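PDB 3TZG: hypothetical protein BVU_2266 from Bacteroides vulgatus, which is of unknown function but folds as a porin-like antiparallel beta barrel. Local coordinates for residues A[92-97]-A[113-118]; A[199-204]-A[219-224]. All coordinates share one frame; numbering follows the deposited sequence.

Interaction 1: residues A[92-97]-A[113-118]; sequences EADKQT and RATSDY
Strands 90-102 and 105-114 form an antiparallel beta hairpin in the wall of the barrel, and this contact joins them at the hairpin's open end, where the second strand runs out into a turn. Glu-92 comes first. Its carbonyl O accepts an almost straight bond from Thr-115 N (3.0 Å, 177°) and a second from a water that also takes the N-H of Ser-116, so a single oxygen holds the chain as it leaves the strand. The extended side chain, CG anti to the backbone N (chi1 -178°), crosses Thr-115 at about a right angle, CG 3.8 Å from its OG1 and CG2, and carries the carboxylate outward, suiting an exposed position. Ala-93 and Ala-114 make a non-hydrogen-bonded pair with CA atoms 4.3 Å apart; their methyls diverge, and both touch Leu-121 of the next strand, a buried place that suits alanine. Asp-94 and Arg-113 form the hydrogen-bonded pair: Asp-94 N gives to Arg-113 O at 2.6 Å, nearly along the C=O axis, and Arg-113 N returns a bond to Asp-94 O at 2.9 Å. The Asp-94 carboxylate makes a salt bridge through OD2 with Arg-81 of strand 74-85, a charge pairing suited to a partly exposed face. Thr-115, CG2 anti to its carbonyl carbon, crosses Asp-94 at about a right angle, and its methyl CG2 lies beside the carboxylate, 3.3 Å from Asp-94 OD2.

Interaction 2: residues A[199-204]-A[219-224]; sequences ALPNDI and ANYRLD
Between 199-204 and 219-224 the antiparallel pairing ends at Asn-202, whose O accepts Ala-219 N (2.8 Å) from above the carbonyl plane; toward Ala-199 the chain parts from 219-224, and Leu-200 pairs with Ile-163 instead. There Tyr-221 spans the separating strands. Its CG lies beside the backbone N (chi1 -46°), anti to the carbonyl carbon, and the phenol reaches across so that OH donates to Pro-201 O at 2.6 Å, in the carbonyl plane and on a lone pair. The same oxygen lies at the ring edge. Leu-200 covers one ring face: CD1 makes a CH-pi contact 3.9 Å from the centroid and 18° off the normal, while CB lies 3.6 Å from CZ. Proline, having no N-H to offer a partner strand, fits where pairing stops, and its CD packs against the Tyr-221 hydroxyl. Ala-219 CB lies out in front of Pro-201 O, 3.3 Å from it, where a small methyl suits. Asn-202 turns back from the contact, its amide bonding Asp-203, Asn-158 at the end of strand 150-158 and Asn-161 just beyond. Tyrosine thus supplies an apolar face for leucine and a hydroxyl for the buried Pro-201 carbonyl, which has no backbone partner on 219-224.

In the fold
Both contacts join the two arms of an antiparallel hairpin of the barrel wall near its open end, but they lie on opposite sides of the chain's centre, with their own centres 36 Å apart and no touch between them. Interaction 1, on strands 90-102 and 105-114, is partly buried; main-chain bonds and a water carry it, and charged side chains lie about it, as fits a strand end beside a turn. Interaction 2, on strands 199-208 and 213-224, is buried and depends more on side chains: an aromatic ring with its hydroxyl and an aliphatic partner bridges an interruption in the strand. Regular pairing gives way in each, to a turn at 115-118 and to a break at 201-202.

Interaction 1: residues A[92-97]-A[113-118]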
loop_
_atom_site.group_PDB
_atom_site.type_symbol
_atom_site.label_atom_id
_atom_site.label_comp_id
_atom_site.label_asym_id
_atom_site.label_seq_id
_atom_site.Cartn_x
_atom_site.Cartn_y
_atom_site.Cartn_z
ATOM N N GLU A 92 -14.307 -14.944 5.209
ATOM C CA GLU A 92 -13.317 -15.382 4.220
ATOM C C GLU A 92 -13.851 -14.927 2.886
ATOM O O GLU A 92 -14.859 -15.452 2.401
ATOM C CB GLU A 92 -13.052 -16.889 4.284
ATOM C CG GLU A 92 -11.995 -17.329 3.293
ATOM C CD GLU A 92 -11.824 -18.819 3.116
ATOM O OE1 GLU A 92 -12.632 -19.596 3.677
ATOM O OE2 GLU A 92 -10.892 -19.206 2.375
ATOM N N ALA A 93 -13.246 -13.864 2.365
ATOM C CA ALA A 93 -13.702 -13.191 1.174
ATOM C C ALA A 93 -12.791 -13.404 -0.033
ATOM O O ALA A 93 -11.633 -13.771 0.105
ATOM C CB ALA A 93 -13.806 -11.699 1.463
ATOM N N ASP A 94 -13.369 -13.192 -1.229
ATOM C CA ASP A 94 -12.692 -13.173 -2.508
ATOM C C ASP A 94 -12.748 -11.753 -3.031
ATOM O O ASP A 94 -13.827 -11.153 -3.094
ATOM C CB ASP A 94 -13.251 -14.193 -3.507
ATOM C CG ASP A 94 -12.312 -15.387 -3.635
ATOM O OD1 ASP A 94 -11.121 -15.183 -4.049
ATOM O OD2 ASP A 94 -12.741 -16.514 -3.306
ATOM N N LYS A 95 -11.552 -11.190 -3.324
ATOM C CA LYS A 95 -11.390 -9.828 -3.817
ATOM C C LYS A 95 -11.007 -9.826 -5.297
ATOM O O LYS A 95 -10.029 -10.461 -5.695
ATOM C CB LYS A 95 -10.336 -9.087 -2.991
ATOM C CG LYS A 95 -10.243 -7.602 -3.304
ATOM C CD LYS A 95 -9.074 -7.001 -2.556
ATOM C CE LYS A 95 -8.881 -5.540 -2.792
ATOM N NZ LYS A 95 -7.820 -4.973 -1.937
ATOM N N GLN A 96 -11.795 -9.116 -6.099
ATOM C CA GLN A 96 -11.558 -8.927 -7.525
ATOM C C GLN A 96 -11.252 -7.460 -7.806
ATOM O O GLN A 96 -12.089 -6.584 -7.565
ATOM C CB GLN A 96 -12.745 -9.400 -8.344
ATOM C CG GLN A 96 -12.771 -10.869 -8.559
ATOM C CD GLN A 96 -14.011 -11.341 -9.269
ATOM O OE1 GLN A 96 -14.972 -10.605 -9.485
ATOM N NE2 GLN A 96 -14.021 -12.597 -9.637
ATOM N N THR A 97 -10.062 -7.193 -8.313
ATOM C CA THR A 97 -9.648 -5.820 -8.548
ATOM C C THR A 97 -9.187 -5.611 -9.990
ATOM O O THR A 97 -8.621 -6.527 -10.604
ATOM C CB THR A 97 -8.519 -5.470 -7.558
ATOM O OG1 THR A 97 -9.060 -5.560 -6.246
ATOM C CG2 THR A 97 -7.970 -4.072 -7.765
ATOM N N ARG A 113 -16.517 -10.375 -2.287
ATOM C CA ARG A 113 -17.572 -11.385 -2.166
ATOM C C ARG A 113 -17.141 -12.504 -1.203
ATOM O O ARG A 113 -15.961 -12.832 -1.128
ATOM C CB ARG A 113 -17.915 -11.986 -3.532
ATOM C CG ARG A 113 -18.803 -11.159 -4.453
ATOM C CD ARG A 113 -18.615 -11.779 -5.811
ATOM N NE ARG A 113 -19.224 -11.121 -6.956
ATOM C CZ ARG A 113 -19.345 -11.705 -8.148
ATOM N NH1 ARG A 113 -18.944 -12.959 -8.326
ATOM N NH2 ARG A 113 -19.900 -11.058 -9.156
ATOM N N ALA A 114 -18.096 -13.106 -0.489
ATOM C CA ALA A 114 -17.803 -14.224 0.394
ATOM C C ALA A 114 -17.440 -15.442 -0.448
ATOM O O ALA A 114 -18.073 -15.661 -1.486
ATOM C CB ALA A 114 -18.992 -14.508 1.283
ATOM N N THR A 115 -16.378 -16.188 -0.055
ATOM C CA THR A 115 -15.927 -17.395 -0.773
ATOM C C THR A 115 -17.037 -18.473 -0.769
ATOM O O THR A 115 -17.292 -19.123 -1.786
ATOM C CB THR A 115 -14.634 -17.959 -0.154
ATOM O OG1 THR A 115 -14.906 -18.403 1.176
ATOM C CG2 THR A 115 -13.495 -16.970 -0.143
ATOM N N SER A 116 -17.716 -18.608 0.382
ATOM C CA SER A 116 -18.764 -19.579 0.645
ATOM C C SER A 116 -19.928 -19.504 -0.353
ATOM O O SER A 116 -20.069 -20.429 -1.154
ATOM C CB SER A 116 -19.305 -19.407 2.062
ATOM O OG SER A 116 -19.635 -18.065 2.380
ATOM N N ASP A 117 -20.752 -18.431 -0.303
ATOM C CA ASP A 117 -21.980 -18.308 -1.089
ATOM C C ASP A 117 -21.971 -17.136 -2.112
ATOM O O ASP A 117 -23.041 -16.797 -2.619
ATOM C CB ASP A 117 -23.175 -18.123 -0.120
ATOM C CG ASP A 117 -23.145 -16.874 0.760
ATOM O OD1 ASP A 117 -22.033 -16.330 0.999
ATOM O OD2 ASP A 117 -24.222 -16.473 1.254
ATOM N N TYR A 118 -20.794 -16.544 -2.431
ATOM C CA TYR A 118 -20.621 -15.446 -3.414
ATOM C C TYR A 118 -21.358 -14.147 -2.989
ATOM O O TYR A 118 -21.451 -13.214 -3.790
ATOM C CB TYR A 118 -21.095 -15.853 -4.832
ATOM C CG TYR A 118 -20.266 -16.935 -5.493
ATOM C CD1 TYR A 118 -19.062 -16.629 -6.125
ATOM C CD2 TYR A 118 -20.724 -18.252 -5.559
ATOM C CE1 TYR A 118 -18.292 -17.618 -6.739
ATOM C CE2 TYR A 118 -19.968 -19.250 -6.182
ATOM C CZ TYR A 118 -18.745 -18.926 -6.763
ATOM O OH TYR A 118 -17.963 -19.867 -7.385
HETATM O O HOH W 1 -16.697 -17.398 3.055
#

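Interaction 2: residues A[199-204]-A[219-224]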
loop_
_atom_site.group_PDB
_atom_site.type_symbol
_atom_site.label_atom_id
_atom_site.label_comp_id
_atom_site.label_asym_id
_atom_site.label_seq_id
_atom_site.Cartn_x
_atom_site.Cartn_y
_atom_site.Cartn_z
ATOM N N ALA A 199 9.985 10.562 -4.226
ATOM C CA ALA A 199 9.490 11.538 -3.241
ATOM C C ALA A 199 8.791 10.882 -2.052
ATOM O O ALA A 199 8.167 9.843 -2.227
ATOM C CB ALA A 199 8.516 12.490 -3.918
ATOM N N LEU A 200 8.853 11.523 -0.862
ATOM C CA LEU A 200 8.154 11.099 0.360
ATOM C C LEU A 200 7.345 12.264 0.937
ATOM O O LEU A 200 7.907 13.358 1.067
ATOM C CB LEU A 200 9.104 10.546 1.425
ATOM C CG LEU A 200 9.710 9.169 1.159
ATOM C CD1 LEU A 200 10.828 8.843 2.165
ATOM C CD2 LEU A 200 8.633 8.111 1.090
ATOM N N PRO A 201 6.038 12.087 1.276
ATOM C CA PRO A 201 5.283 13.215 1.821
ATOM C C PRO A 201 5.716 13.560 3.245
ATOM O O PRO A 201 5.953 12.660 4.055
ATOM C CB PRO A 201 3.834 12.714 1.777
ATOM C CG PRO A 201 3.951 11.239 1.948
ATOM C CD PRO A 201 5.202 10.864 1.214
ATOM N N ASN A 202 5.846 14.854 3.551
ATOM C CA ASN A 202 6.208 15.288 4.905
ATOM C C ASN A 202 4.962 15.415 5.785
ATOM O O ASN A 202 5.048 15.197 6.989
ATOM C CB ASN A 202 6.990 16.587 4.890
ATOM C CG ASN A 202 6.441 17.681 4.040
ATOM O OD1 ASN A 202 6.735 17.785 2.852
ATOM N ND2 ASN A 202 5.772 18.600 4.665
ATOM N N ASP A 203 3.803 15.702 5.188
ATOM C CA ASP A 203 2.532 15.857 5.916
ATOM C C ASP A 203 1.360 15.264 5.116
ATOM O O ASP A 203 1.391 15.230 3.883
ATOM C CB ASP A 203 2.277 17.333 6.247
ATOM C CG ASP A 203 3.290 17.862 7.271
ATOM O OD1 ASP A 203 3.158 17.522 8.473
ATOM O OD2 ASP A 203 4.245 18.564 6.858
ATOM N N ILE A 204 0.368 14.724 5.843
ATOM C CA ILE A 204 -0.833 14.095 5.281
ATOM C C ILE A 204 -2.075 14.626 6.009
ATOM O O ILE A 204 -2.053 14.719 7.247
ATOM C CB ILE A 204 -0.778 12.532 5.362
ATOM C CG1 ILE A 204 0.604 11.975 4.947
ATOM C CG2 ILE A 204 -1.964 11.898 4.567
ATOM C CD1 ILE A 204 0.925 10.686 5.422
ATOM N N ALA A 219 4.655 13.033 8.783
ATOM C CA ALA A 219 5.538 11.901 8.529
ATOM C C ALA A 219 6.954 12.298 8.848
ATOM O O ALA A 219 7.397 13.364 8.448
ATOM C CB ALA A 219 5.417 11.448 7.097
ATOM N N ASN A 220 7.644 11.487 9.603
ATOM C CA ASN A 220 9.001 11.793 10.012
ATOM C C ASN A 220 9.977 10.665 9.547
ATOM O O ASN A 220 9.776 9.474 9.847
ATOM C CB ASN A 220 9.050 11.994 11.536
ATOM C CG ASN A 220 10.404 12.407 12.001
ATOM O OD1 ASN A 220 10.891 13.490 11.651
ATOM N ND2 ASN A 220 11.084 11.510 12.690
ATOM N N TYR A 221 11.039 11.067 8.811
ATOM C CA TYR A 221 11.981 10.115 8.265
ATOM C C TYR A 221 13.393 10.365 8.739
ATOM O O TYR A 221 13.885 11.483 8.574
ATOM C CB TYR A 221 11.968 10.180 6.724
ATOM C CG TYR A 221 10.605 10.192 6.093
ATOM C CD1 TYR A 221 9.935 9.002 5.812
ATOM C CD2 TYR A 221 9.990 11.391 5.739
ATOM C CE1 TYR A 221 8.670 9.005 5.230
ATOM C CE2 TYR A 221 8.727 11.407 5.153
ATOM C CZ TYR A 221 8.071 10.209 4.899
ATOM O OH TYR A 221 6.826 10.199 4.333
ATOM N N ARG A 222 14.078 9.345 9.259
ATOM C CA ARG A 222 15.509 9.490 9.533
ATOM C C ARG A 222 16.241 8.729 8.457
ATOM O O ARG A 222 15.886 7.579 8.147
ATOM C CB ARG A 222 15.972 9.109 10.939
ATOM C CG ARG A 222 15.533 7.790 11.494
ATOM C CD ARG A 222 15.914 7.722 12.970
ATOM N NE ARG A 222 15.424 8.878 13.738
ATOM C CZ ARG A 222 15.611 9.031 15.047
ATOM N NH1 ARG A 222 16.246 8.093 15.750
ATOM N NH2 ARG A 222 15.157 10.121 15.669
ATOM N N LEU A 223 17.177 9.443 7.799
ATOM C CA LEU A 223 17.913 8.986 6.626
ATOM C C LEU A 223 19.362 8.692 6.946
ATOM O O LEU A 223 20.045 9.509 7.563
ATOM C CB LEU A 223 17.838 10.058 5.520
ATOM C CG LEU A 223 16.441 10.456 5.012
ATOM C CD1 LEU A 223 16.465 11.846 4.470
ATOM C CD2 LEU A 223 15.913 9.505 3.950
ATOM N N ASP A 224 19.814 7.508 6.533
ATOM C CA ASP A 224 21.196 7.049 6.675
ATOM C C ASP A 224 21.780 7.037 5.281
ATOM O O ASP A 224 21.397 6.204 4.456
ATOM C CB ASP A 224 21.252 5.676 7.369
ATOM C CG ASP A 224 22.425 5.454 8.306
ATOM O OD1 ASP A 224 23.586 5.604 7.857
ATOM O OD2 ASP A 224 22.188 5.052 9.468
#